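Local coordinates for MutT/nudix family protein (Shewanella oneidensis, PDB 3GZ5), which probably regulates transcription of NAD metabolism genes in response to ADP-ribose, joining a Nudix domain to a DNA-binding winged helix domain, at residues L22-H33 / S104-Y115; L156-G167 / L179-L187. All blocks are in the same frame, centred on the assembly; numbering follows the deposited sequence.

Contact 1: residues L22-H33 / S104-Y115; sequences LLTVDAVLFTYH and SVTVCYTALMSY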
loop_
_atom_site.group_PDB
_atom_site.type_symbol
_atom_site.label_atom_id
_atom_site.label_comp_id
_atom_site.label_asym_id
_atom_site.label_seq_id
_atom_site.Cartn_x
_atom_site.Cartn_y
_atom_site.Cartn_z
ATOM N N LEU B 22 -2.383 21.641 4.126
ATOM C CA LEU B 22 -2.927 21.473 2.766
ATOM C C LEU B 22 -3.066 19.970 2.489
ATOM O O LEU B 22 -2.073 19.236 2.393
ATOM C CB LEU B 22 -1.959 22.055 1.720
ATOM C CG LEU B 22 -1.700 23.564 1.518
ATOM C CD1 LEU B 22 -0.208 23.879 1.381
ATOM C CD2 LEU B 22 -2.453 24.090 0.299
ATOM N N LEU B 23 -4.310 19.528 2.345
ATOM C CA LEU B 23 -4.647 18.127 2.279
ATOM C C LEU B 23 -5.407 17.912 0.997
ATOM O O LEU B 23 -6.473 18.484 0.815
ATOM C CB LEU B 23 -5.497 17.737 3.490
ATOM C CG LEU B 23 -5.992 16.296 3.636
ATOM C CD1 LEU B 23 -4.824 15.303 3.688
ATOM C CD2 LEU B 23 -6.891 16.161 4.899
ATOM N N THR B 24 -4.833 17.119 0.094
ATOM C CA THR B 24 -5.470 16.823 -1.178
ATOM C C THR B 24 -5.521 15.317 -1.448
ATOM O O THR B 24 -4.902 14.508 -0.741
ATOM C CB THR B 24 -4.780 17.543 -2.356
ATOM O OG1 THR B 24 -3.415 17.111 -2.454
ATOM C CG2 THR B 24 -4.836 19.105 -2.193
ATOM N N VAL B 25 -6.287 14.938 -2.457
ATOM C CA VAL B 25 -6.308 13.565 -2.912
ATOM C C VAL B 25 -5.921 13.655 -4.398
ATOM O O VAL B 25 -6.323 14.603 -5.045
ATOM C CB VAL B 25 -7.729 12.913 -2.651
ATOM C CG1 VAL B 25 -7.745 11.468 -3.032
ATOM C CG2 VAL B 25 -8.103 13.012 -1.176
ATOM N N ASP B 26 -5.102 12.726 -4.907
ATOM C CA ASP B 26 -4.718 12.686 -6.333
ATOM C C ASP B 26 -4.861 11.264 -6.856
ATOM O O ASP B 26 -4.902 10.322 -6.095
ATOM C CB ASP B 26 -3.256 13.131 -6.559
ATOM C CG ASP B 26 -3.060 14.639 -6.390
ATOM O OD1 ASP B 26 -2.029 15.065 -5.863
ATOM O OD2 ASP B 26 -3.958 15.414 -6.761
ATOM N N ALA B 27 -4.885 11.131 -8.172
ATOM C CA ALA B 27 -5.007 9.849 -8.845
ATOM C C ALA B 27 -4.148 9.847 -10.095
ATOM O O ALA B 27 -4.206 10.788 -10.907
ATOM C CB ALA B 27 -6.435 9.595 -9.226
ATOM N N VAL B 28 -3.334 8.796 -10.210
ATOM C CA VAL B 28 -2.710 8.391 -11.463
ATOM C C VAL B 28 -3.640 7.377 -12.147
ATOM O O VAL B 28 -3.724 6.209 -11.752
ATOM C CB VAL B 28 -1.300 7.817 -11.252
ATOM C CG1 VAL B 28 -0.606 7.649 -12.579
ATOM C CG2 VAL B 28 -0.456 8.746 -10.345
ATOM N N LEU B 29 -4.381 7.857 -13.140
ATOM C CA LEU B 29 -5.285 7.035 -13.896
ATOM C C LEU B 29 -4.600 6.650 -15.200
ATOM O O LEU B 29 -4.241 7.533 -15.995
ATOM C CB LEU B 29 -6.562 7.812 -14.176
ATOM C CG LEU B 29 -7.566 7.304 -15.218
ATOM C CD1 LEU B 29 -8.260 6.024 -14.773
ATOM C CD2 LEU B 29 -8.604 8.409 -15.506
ATOM N N PHE B 30 -4.419 5.342 -15.405
ATOM C CA PHE B 30 -3.821 4.782 -16.621
ATOM C C PHE B 30 -4.873 4.147 -17.487
ATOM O O PHE B 30 -5.863 3.590 -17.008
ATOM C CB PHE B 30 -2.822 3.656 -16.305
ATOM C CG PHE B 30 -1.631 4.081 -15.548
ATOM C CD1 PHE B 30 -0.526 4.583 -16.199
ATOM C CD2 PHE B 30 -1.584 3.932 -14.186
ATOM C CE1 PHE B 30 0.614 4.962 -15.492
ATOM C CE2 PHE B 30 -0.459 4.317 -13.473
ATOM C CZ PHE B 30 0.645 4.832 -14.139
ATOM N N THR B 31 -4.622 4.199 -18.783
ATOM C CA THR B 31 -5.324 3.341 -19.727
ATOM C C THR B 31 -4.294 2.725 -20.678
ATOM O O THR B 31 -3.084 2.975 -20.581
ATOM C CB THR B 31 -6.429 4.109 -20.477
ATOM O OG1 THR B 31 -7.252 3.183 -21.184
ATOM C CG2 THR B 31 -5.844 5.126 -21.466
ATOM N N TYR B 32 -4.774 1.914 -21.598
ATOM C CA TYR B 32 -3.919 1.353 -22.605
ATOM C C TYR B 32 -4.515 1.639 -23.979
ATOM O O TYR B 32 -5.645 1.261 -24.270
ATOM C CB TYR B 32 -3.752 -0.141 -22.359
ATOM C CG TYR B 32 -2.942 -0.824 -23.417
ATOM C CD1 TYR B 32 -1.545 -0.787 -23.389
ATOM C CD2 TYR B 32 -3.577 -1.520 -24.442
ATOM C CE1 TYR B 32 -0.810 -1.424 -24.362
ATOM C CE2 TYR B 32 -2.858 -2.153 -25.418
ATOM C CZ TYR B 32 -1.483 -2.104 -25.379
ATOM O OH TYR B 32 -0.799 -2.745 -26.369
ATOM N N HIS B 33 -3.759 2.335 -24.813
ATOM C CA HIS B 33 -4.239 2.660 -26.144
ATOM C C HIS B 33 -3.085 2.852 -27.120
ATOM O O HIS B 33 -2.084 3.509 -26.799
ATOM C CB HIS B 33 -5.109 3.922 -26.104
ATOM C CG HIS B 33 -5.877 4.173 -27.366
ATOM N ND1 HIS B 33 -5.667 5.285 -28.160
ATOM C CD2 HIS B 33 -6.866 3.466 -27.961
ATOM C CE1 HIS B 33 -6.485 5.244 -29.194
ATOM N NE2 HIS B 33 -7.228 4.153 -29.094
ATOM N N SER B 104 2.270 20.121 3.217
ATOM C CA SER B 104 1.110 19.555 2.512
ATOM C C SER B 104 1.146 18.033 2.472
ATOM O O SER B 104 2.223 17.420 2.448
ATOM C CB SER B 104 1.012 20.085 1.097
ATOM O OG SER B 104 2.006 19.482 0.317
ATOM N N VAL B 105 -0.048 17.450 2.465
ATOM C CA VAL B 105 -0.233 16.013 2.449
ATOM C C VAL B 105 -1.107 15.646 1.266
ATOM O O VAL B 105 -2.148 16.246 1.063
ATOM C CB VAL B 105 -0.872 15.521 3.786
ATOM C CG1 VAL B 105 -1.169 14.038 3.738
ATOM C CG2 VAL B 105 0.058 15.820 4.953
ATOM N N THR B 106 -0.684 14.668 0.486
ATOM C CA THR B 106 -1.488 14.201 -0.621
ATOM C C THR B 106 -1.716 12.676 -0.541
ATOM O O THR B 106 -0.769 11.888 -0.449
ATOM C CB THR B 106 -0.898 14.631 -2.024
ATOM O OG1 THR B 106 -1.972 14.793 -2.967
ATOM C CG2 THR B 106 0.005 13.584 -2.561
ATOM N N VAL B 107 -2.982 12.282 -0.564
ATOM C CA VAL B 107 -3.335 10.874 -0.618
ATOM C C VAL B 107 -3.470 10.475 -2.099
ATOM O O VAL B 107 -4.357 10.965 -2.821
ATOM C CB VAL B 107 -4.612 10.586 0.188
ATOM C CG1 VAL B 107 -4.877 9.082 0.241
ATOM C CG2 VAL B 107 -4.513 11.216 1.615
ATOM N N CYS B 108 -2.547 9.632 -2.550
ATOM C CA CYS B 108 -2.445 9.259 -3.958
ATOM C C CYS B 108 -3.022 7.897 -4.223
ATOM O O CYS B 108 -2.766 6.962 -3.471
ATOM C CB CYS B 108 -0.991 9.309 -4.473
ATOM S SG CYS B 108 -0.950 9.322 -6.333
ATOM N N TYR B 109 -3.814 7.814 -5.295
ATOM C CA TYR B 109 -4.480 6.608 -5.769
ATOM C C TYR B 109 -3.934 6.231 -7.144
ATOM O O TYR B 109 -3.444 7.119 -7.878
ATOM C CB TYR B 109 -5.993 6.850 -5.905
ATOM C CG TYR B 109 -6.715 6.889 -4.569
ATOM C CD1 TYR B 109 -7.431 5.782 -4.118
ATOM C CD2 TYR B 109 -6.647 8.004 -3.752
ATOM C CE1 TYR B 109 -8.077 5.788 -2.886
ATOM C CE2 TYR B 109 -7.279 8.023 -2.499
ATOM C CZ TYR B 109 -7.995 6.917 -2.084
ATOM O OH TYR B 109 -8.619 6.918 -0.857
ATOM N N THR B 110 -3.993 4.924 -7.456
ATOM C CA THR B 110 -3.856 4.425 -8.825
ATOM C C THR B 110 -5.217 4.020 -9.346
ATOM O O THR B 110 -6.017 3.420 -8.622
ATOM C CB THR B 110 -2.940 3.168 -8.961
ATOM O OG1 THR B 110 -1.681 3.420 -8.354
ATOM C CG2 THR B 110 -2.676 2.872 -10.464
ATOM N N ALA B 111 -5.481 4.342 -10.604
ATOM C CA ALA B 111 -6.684 3.871 -11.229
ATOM C C ALA B 111 -6.450 3.332 -12.641
ATOM O O ALA B 111 -5.449 3.662 -13.298
ATOM C CB ALA B 111 -7.792 4.988 -11.214
ATOM N N LEU B 112 -7.399 2.520 -13.098
ATOM C CA LEU B 112 -7.395 1.961 -14.442
ATOM C C LEU B 112 -8.777 2.040 -15.066
ATOM O O LEU B 112 -9.793 1.762 -14.419
ATOM C CB LEU B 112 -6.906 0.497 -14.428
ATOM C CG LEU B 112 -5.455 0.131 -14.054
ATOM C CD1 LEU B 112 -5.209 -1.391 -14.135
ATOM C CD2 LEU B 112 -4.484 0.831 -14.995
ATOM N N MET B 113 -8.822 2.437 -16.329
ATOM C CA MET B 113 -10.064 2.396 -17.091
ATOM C C MET B 113 -9.759 2.186 -18.562
ATOM O O MET B 113 -8.620 2.331 -18.982
ATOM C CB MET B 113 -10.875 3.674 -16.907
ATOM C CG MET B 113 -10.335 4.956 -17.581
ATOM S SD MET B 113 -11.628 6.239 -17.458
ATOM C CE MET B 113 -10.712 7.663 -17.881
ATOM N N SER B 114 -10.777 1.867 -19.353
ATOM C CA SER B 114 -10.554 1.773 -20.791
ATOM C C SER B 114 -10.576 3.156 -21.441
ATOM O O SER B 114 -11.329 4.054 -21.047
ATOM C CB SER B 114 -11.571 0.856 -21.459
ATOM O OG SER B 114 -12.700 1.608 -21.849
ATOM N N TYR B 115 -9.745 3.300 -22.457
ATOM C CA TYR B 115 -9.603 4.541 -23.210
ATOM C C TYR B 115 -10.897 5.102 -23.826
ATOM O O TYR B 115 -11.150 6.294 -23.692
ATOM C CB TYR B 115 -8.511 4.348 -24.267
ATOM C CG TYR B 115 -8.271 5.526 -25.170
ATOM C CD1 TYR B 115 -7.390 6.541 -24.803
ATOM C CD2 TYR B 115 -8.900 5.612 -26.417
ATOM C CE1 TYR B 115 -7.150 7.614 -25.643
ATOM C CE2 TYR B 115 -8.668 6.689 -27.262
ATOM C CZ TYR B 115 -7.796 7.680 -26.873
ATOM O OH TYR B 115 -7.555 8.734 -27.719
HETATM O O HOH W 1 -1.841 18.769 -0.508
HETATM O O HOH W 2 -8.282 0.951 -23.242
#
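Leu-29 packs against Ala-111 and Met-113 on the buried side of the pairing. Its CD1 branch lies 3.7 Å from Ala-111 CB, while the extended methionine chain crosses the leucine at about a right angle and puts CE against CD2, modelled doubtfully short. On the same face, Val-25 CG1 reaches Tyr-109 CE2 at 3.5 Å, and helix 68-80 covers Val-25, Ala-27 and Tyr-109. The opposite face carries Val-28 and Phe-30, buried under helix 145-162. Phe-30 turns its ring edge to Thr-110 CG2, while its CB takes Leu-112 CD2. Between these layers run two parallel strands of the Nudix sheet, with a ladder of backbone hydrogen bonds from Val-105 N to Leu-22 O through to Met-113 N to Phe-30 O.

Two polar groups are buried with them. Thr-106 OG1 donates to Asp-26 OD1 over 2.9 Å, arriving from above the carboxylate plane, and Thr-31 OG1, set anti to the backbone N (chi1 -169°), donates to Met-113 O at 2.7 Å. The looser parts hold water. One molecule joins Thr-24 OG1, itself 2.8 Å from Thr-106 OG1, to Val-105 O. Another links Tyr-32 O to Tyr-115 N, and beside it the rings of the partly exposed His-33 and Tyr-115 stack face to face, centroids 3.5 Å apart and planes at 7°.

Contact 2: residues L156-G167 / L179-L187; sequences LTQKALYSLVPG and LQHVHEVLL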
loop_
_atom_site.group_PDB
_atom_site.type_symbol
_atom_site.label_atom_id
_atom_site.label_comp_id
_atom_site.label_asym_id
_atom_site.label_seq_id
_atom_site.Cartn_x
_atom_site.Cartn_y
_atom_site.Cartn_z
ATOM N N LEU B 156 2.067 -0.899 -10.771
ATOM C CA LEU B 156 1.457 -1.577 -11.916
ATOM C C LEU B 156 2.273 -2.768 -12.432
ATOM O O LEU B 156 1.717 -3.814 -12.784
ATOM C CB LEU B 156 1.242 -0.602 -13.062
ATOM C CG LEU B 156 0.022 0.290 -13.040
ATOM C CD1 LEU B 156 -0.374 0.451 -14.497
ATOM C CD2 LEU B 156 -1.088 -0.326 -12.254
ATOM N N THR B 157 3.585 -2.594 -12.465
ATOM C CA THR B 157 4.513 -3.683 -12.751
ATOM C C THR B 157 4.321 -4.888 -11.821
ATOM O O THR B 157 4.233 -6.006 -12.311
ATOM C CB THR B 157 5.967 -3.165 -12.783
ATOM O OG1 THR B 157 6.040 -2.148 -13.793
ATOM C CG2 THR B 157 6.929 -4.273 -13.123
ATOM N N GLN B 158 4.215 -4.656 -10.504
ATOM C CA GLN B 158 3.899 -5.732 -9.556
ATOM C C GLN B 158 2.503 -6.317 -9.774
ATOM O O GLN B 158 2.303 -7.523 -9.619
ATOM C CB GLN B 158 4.057 -5.303 -8.085
ATOM C CG GLN B 158 5.439 -4.796 -7.693
ATOM C CD GLN B 158 6.566 -5.807 -7.935
ATOM O OE1 GLN B 158 7.385 -5.640 -8.860
ATOM N NE2 GLN B 158 6.616 -6.857 -7.101
ATOM N N LYS B 159 1.529 -5.480 -10.118
ATOM C CA LYS B 159 0.211 -6.001 -10.463
ATOM C C LYS B 159 0.272 -6.958 -11.667
ATOM O O LYS B 159 -0.438 -7.955 -11.683
ATOM C CB LYS B 159 -0.788 -4.869 -10.752
ATOM C CG LYS B 159 -1.082 -3.970 -9.582
ATOM C CD LYS B 159 -1.814 -4.672 -8.481
ATOM C CE LYS B 159 -1.963 -3.700 -7.351
ATOM N NZ LYS B 159 -2.897 -4.204 -6.310
ATOM N N ALA B 160 1.092 -6.638 -12.672
ATOM C CA ALA B 160 1.282 -7.506 -13.857
ATOM C C ALA B 160 1.891 -8.861 -13.475
ATOM O O ALA B 160 1.682 -9.850 -14.156
ATOM C CB ALA B 160 2.131 -6.820 -14.913
ATOM N N LEU B 161 2.613 -8.890 -12.361
ATOM C CA LEU B 161 3.295 -10.096 -11.887
ATOM C C LEU B 161 2.417 -11.010 -11.046
ATOM O O LEU B 161 2.599 -12.246 -11.035
ATOM C CB LEU B 161 4.537 -9.705 -11.074
ATOM C CG LEU B 161 5.883 -9.447 -11.778
ATOM C CD1 LEU B 161 6.964 -9.314 -10.715
ATOM C CD2 LEU B 161 6.284 -10.561 -12.767
ATOM N N TYR B 162 1.479 -10.407 -10.319
ATOM C CA TYR B 162 0.711 -11.153 -9.323
ATOM C C TYR B 162 -0.797 -11.097 -9.481
ATOM O O TYR B 162 -1.497 -11.614 -8.625
ATOM C CB TYR B 162 1.076 -10.705 -7.898
ATOM C CG TYR B 162 2.505 -10.975 -7.528
ATOM C CD1 TYR B 162 2.935 -12.264 -7.197
ATOM C CD2 TYR B 162 3.438 -9.940 -7.523
ATOM C CE1 TYR B 162 4.274 -12.513 -6.862
ATOM C CE2 TYR B 162 4.772 -10.175 -7.190
ATOM C CZ TYR B 162 5.175 -11.455 -6.859
ATOM O OH TYR B 162 6.489 -11.649 -6.532
ATOM N N SER B 163 -1.293 -10.455 -10.537
ATOM C CA SER B 163 -2.746 -10.334 -10.745
ATOM C C SER B 163 -3.115 -10.171 -12.225
ATOM O O SER B 163 -2.232 -10.165 -13.083
ATOM C CB SER B 163 -3.310 -9.148 -9.930
ATOM O OG SER B 163 -3.012 -7.898 -10.530
ATOM N N LEU B 164 -4.417 -10.036 -12.515
ATOM C CA LEU B 164 -4.921 -9.668 -13.845
ATOM C C LEU B 164 -5.573 -8.292 -13.810
ATOM O O LEU B 164 -6.348 -7.938 -14.693
ATOM C CB LEU B 164 -5.927 -10.711 -14.363
ATOM C CG LEU B 164 -5.478 -12.170 -14.512
ATOM C CD1 LEU B 164 -6.631 -13.055 -14.968
ATOM C CD2 LEU B 164 -4.332 -12.281 -15.522
ATOM N N VAL B 165 -5.234 -7.521 -12.774
ATOM C CA VAL B 165 -5.582 -6.120 -12.662
ATOM C C VAL B 165 -5.267 -5.314 -13.958
ATOM O O VAL B 165 -6.058 -4.430 -14.327
ATOM C CB VAL B 165 -4.955 -5.480 -11.358
ATOM C CG1 VAL B 165 -5.019 -3.976 -11.381
ATOM C CG2 VAL B 165 -5.650 -6.032 -10.064
ATOM N N PRO B 166 -4.141 -5.606 -14.670
ATOM C CA PRO B 166 -4.032 -4.882 -15.959
ATOM C C PRO B 166 -5.200 -5.033 -16.938
ATOM O O PRO B 166 -5.347 -4.207 -17.802
ATOM C CB PRO B 166 -2.724 -5.408 -16.560
ATOM C CG PRO B 166 -1.900 -5.767 -15.326
ATOM C CD PRO B 166 -2.933 -6.418 -14.411
ATOM N N GLY B 167 -6.049 -6.048 -16.797
ATOM C CA GLY B 167 -7.212 -6.140 -17.659
ATOM C C GLY B 167 -8.151 -4.950 -17.597
ATOM O O GLY B 167 -8.846 -4.657 -18.572
ATOM N N LEU B 179 -4.746 -9.051 -23.398
ATOM C CA LEU B 179 -4.439 -9.051 -21.988
ATOM C C LEU B 179 -2.963 -9.350 -21.787
ATOM O O LEU B 179 -2.280 -8.686 -21.009
ATOM C CB LEU B 179 -5.289 -10.098 -21.277
ATOM C CG LEU B 179 -5.092 -10.194 -19.769
ATOM C CD1 LEU B 179 -5.449 -8.871 -19.056
ATOM C CD2 LEU B 179 -5.857 -11.399 -19.176
ATOM N N GLN B 180 -2.470 -10.366 -22.495
ATOM C CA GLN B 180 -1.057 -10.707 -22.459
ATOM C C GLN B 180 -0.192 -9.516 -22.855
ATOM O O GLN B 180 0.797 -9.219 -22.194
ATOM C CB GLN B 180 -0.766 -11.901 -23.381
ATOM C CG GLN B 180 0.688 -12.313 -23.352
ATOM C CD GLN B 180 0.948 -13.576 -24.136
ATOM O OE1 GLN B 180 0.109 -14.483 -24.170
ATOM N NE2 GLN B 180 2.117 -13.656 -24.750
ATOM N N HIS B 181 -0.568 -8.829 -23.926
ATOM C CA HIS B 181 0.214 -7.693 -24.383
ATOM C C HIS B 181 0.292 -6.533 -23.380
ATOM O O HIS B 181 1.367 -5.961 -23.177
ATOM C CB HIS B 181 -0.220 -7.204 -25.760
ATOM C CG HIS B 181 0.735 -6.209 -26.351
ATOM N ND1 HIS B 181 2.072 -6.494 -26.564
ATOM C CD2 HIS B 181 0.561 -4.922 -26.732
ATOM C CE1 HIS B 181 2.675 -5.429 -27.065
ATOM N NE2 HIS B 181 1.781 -4.461 -27.176
ATOM N N VAL B 182 -0.827 -6.190 -22.740
ATOM C CA VAL B 182 -0.788 -5.166 -21.684
ATOM C C VAL B 182 0.171 -5.566 -20.574
ATOM O O VAL B 182 0.897 -4.709 -20.076
ATOM C CB VAL B 182 -2.167 -4.848 -21.034
ATOM C CG1 VAL B 182 -2.024 -3.604 -20.166
ATOM C CG2 VAL B 182 -3.212 -4.584 -22.075
ATOM N N HIS B 183 0.154 -6.836 -20.169
ATOM C CA HIS B 183 1.083 -7.317 -19.131
ATOM C C HIS B 183 2.562 -7.211 -19.602
ATOM O O HIS B 183 3.446 -6.816 -18.827
ATOM C CB HIS B 183 0.776 -8.766 -18.713
ATOM C CG HIS B 183 -0.436 -8.925 -17.835
ATOM N ND1 HIS B 183 -0.363 -9.392 -16.541
ATOM C CD2 HIS B 183 -1.754 -8.729 -18.084
ATOM C CE1 HIS B 183 -1.576 -9.462 -16.022
ATOM N NE2 HIS B 183 -2.440 -9.066 -16.938
ATOM N N GLU B 184 2.814 -7.576 -20.864
ATOM C CA GLU B 184 4.142 -7.437 -21.472
ATOM C C GLU B 184 4.611 -5.976 -21.478
ATOM O O GLU B 184 5.740 -5.697 -21.116
ATOM C CB GLU B 184 4.172 -8.033 -22.890
ATOM C CG GLU B 184 4.068 -9.546 -22.892
ATOM C CD GLU B 184 3.906 -10.160 -24.280
ATOM O OE1 GLU B 184 4.003 -11.398 -24.387
ATOM O OE2 GLU B 184 3.681 -9.430 -25.265
ATOM N N VAL B 185 3.739 -5.042 -21.847
ATOM C CA VAL B 185 4.095 -3.617 -21.817
ATOM C C VAL B 185 4.539 -3.189 -20.409
ATOM O O VAL B 185 5.491 -2.415 -20.264
ATOM C CB VAL B 185 2.935 -2.712 -22.310
ATOM C CG1 VAL B 185 3.287 -1.217 -22.188
ATOM C CG2 VAL B 185 2.585 -3.046 -23.747
ATOM N N LEU B 186 3.849 -3.699 -19.386
ATOM C CA LEU B 186 4.105 -3.300 -17.994
ATOM C C LEU B 186 5.391 -3.898 -17.457
ATOM O O LEU B 186 6.084 -3.272 -16.668
ATOM C CB LEU B 186 2.933 -3.672 -17.078
ATOM C CG LEU B 186 1.703 -2.790 -17.268
ATOM C CD1 LEU B 186 0.477 -3.370 -16.539
ATOM C CD2 LEU B 186 2.011 -1.372 -16.797
ATOM N N LEU B 187 5.689 -5.121 -17.878
ATOM C CA LEU B 187 6.902 -5.797 -17.438
ATOM C C LEU B 187 8.086 -5.417 -18.330
ATOM O O LEU B 187 9.240 -5.695 -17.991
ATOM C CB LEU B 187 6.703 -7.319 -17.362
ATOM C CG LEU B 187 5.603 -7.818 -16.413
ATOM C CD1 LEU B 187 5.529 -9.350 -16.410
ATOM C CD2 LEU B 187 5.816 -7.311 -15.013
#
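His-183 reaches from helix 179-187 into the bend where the chain leaves helix 156-162. From CB the side chain passes to CG, which lies beside the backbone N (chi1 -75°), and this swings the imidazole toward the other segment. ND1 donates to Ala-160 O at 3.2 Å; the oxygen lies near the ring plane and is met on a lone pair, although the N-H...O angle of 150° leaves the bond somewhat bent. CE1 comes next, 3.1 Å from Ser-163 O, again at the ring edge. CD2, across the ring from CE1, lies under Pro-166, nearest its CB. NE2 is buried without a polar partner, 3.7 Å from Pro-166 CB. The proline lies over one face, its CG 3.8 Å from the ring centroid in a CH-pi contact. Two carbonyls at the edge and a proline on the face thus restrict the tilt of the imidazole.

Leu-186 spreads its two branches: CD1 packs on Pro-166 CG at 3.6 Å and CD2 on Leu-156. Ala-160 is small enough to let the helices approach to 8.7 Å between axes, and its CB touches both Leu-186 CB and Leu-187 CD2. At the first residue past the helix, Ser-163 forms an ST turn, OG accepting from Val-165 N while donating to Lys-159 O. At the end away from Thr-157 and Leu-187, Leu-179 CD1 rests 3.5 Å from Gly-167 CA.

The contact joins the DNA-binding winged helix domain, through helix 179-187, to the last turns of helix 145-162. Phe-196 of helix 193-203 meets the His-183 ring edge-to-face, strand 22-33 lends Phe-30 to Leu-156 and Tyr-32 to Val-182, and strand 36-43 brings Leu-37 against Leu-186.

From the N terminus, strand 22-33 comes first, and contact 1 closes when strand 104-112 returns alongside it, after a 70-residue excursion that includes strand 36-43, helix 68-80 and strand 86-95. Contact 2 follows in series, neither nested in contact 1 nor crossing it: only the 11 residues 168-178 separate its segments, and helix 176-187 folds back on the end of helix 145-162. The first is a long closure within the Nudix domain; the second joins the last part of helix 145-162 to the winged helix domain. They touch directly, Tyr-32 CE1 lying 3.8 Å from Val-185 CG2, so strand 22-33 of contact 1 also packs against helix 176-187 of contact 2.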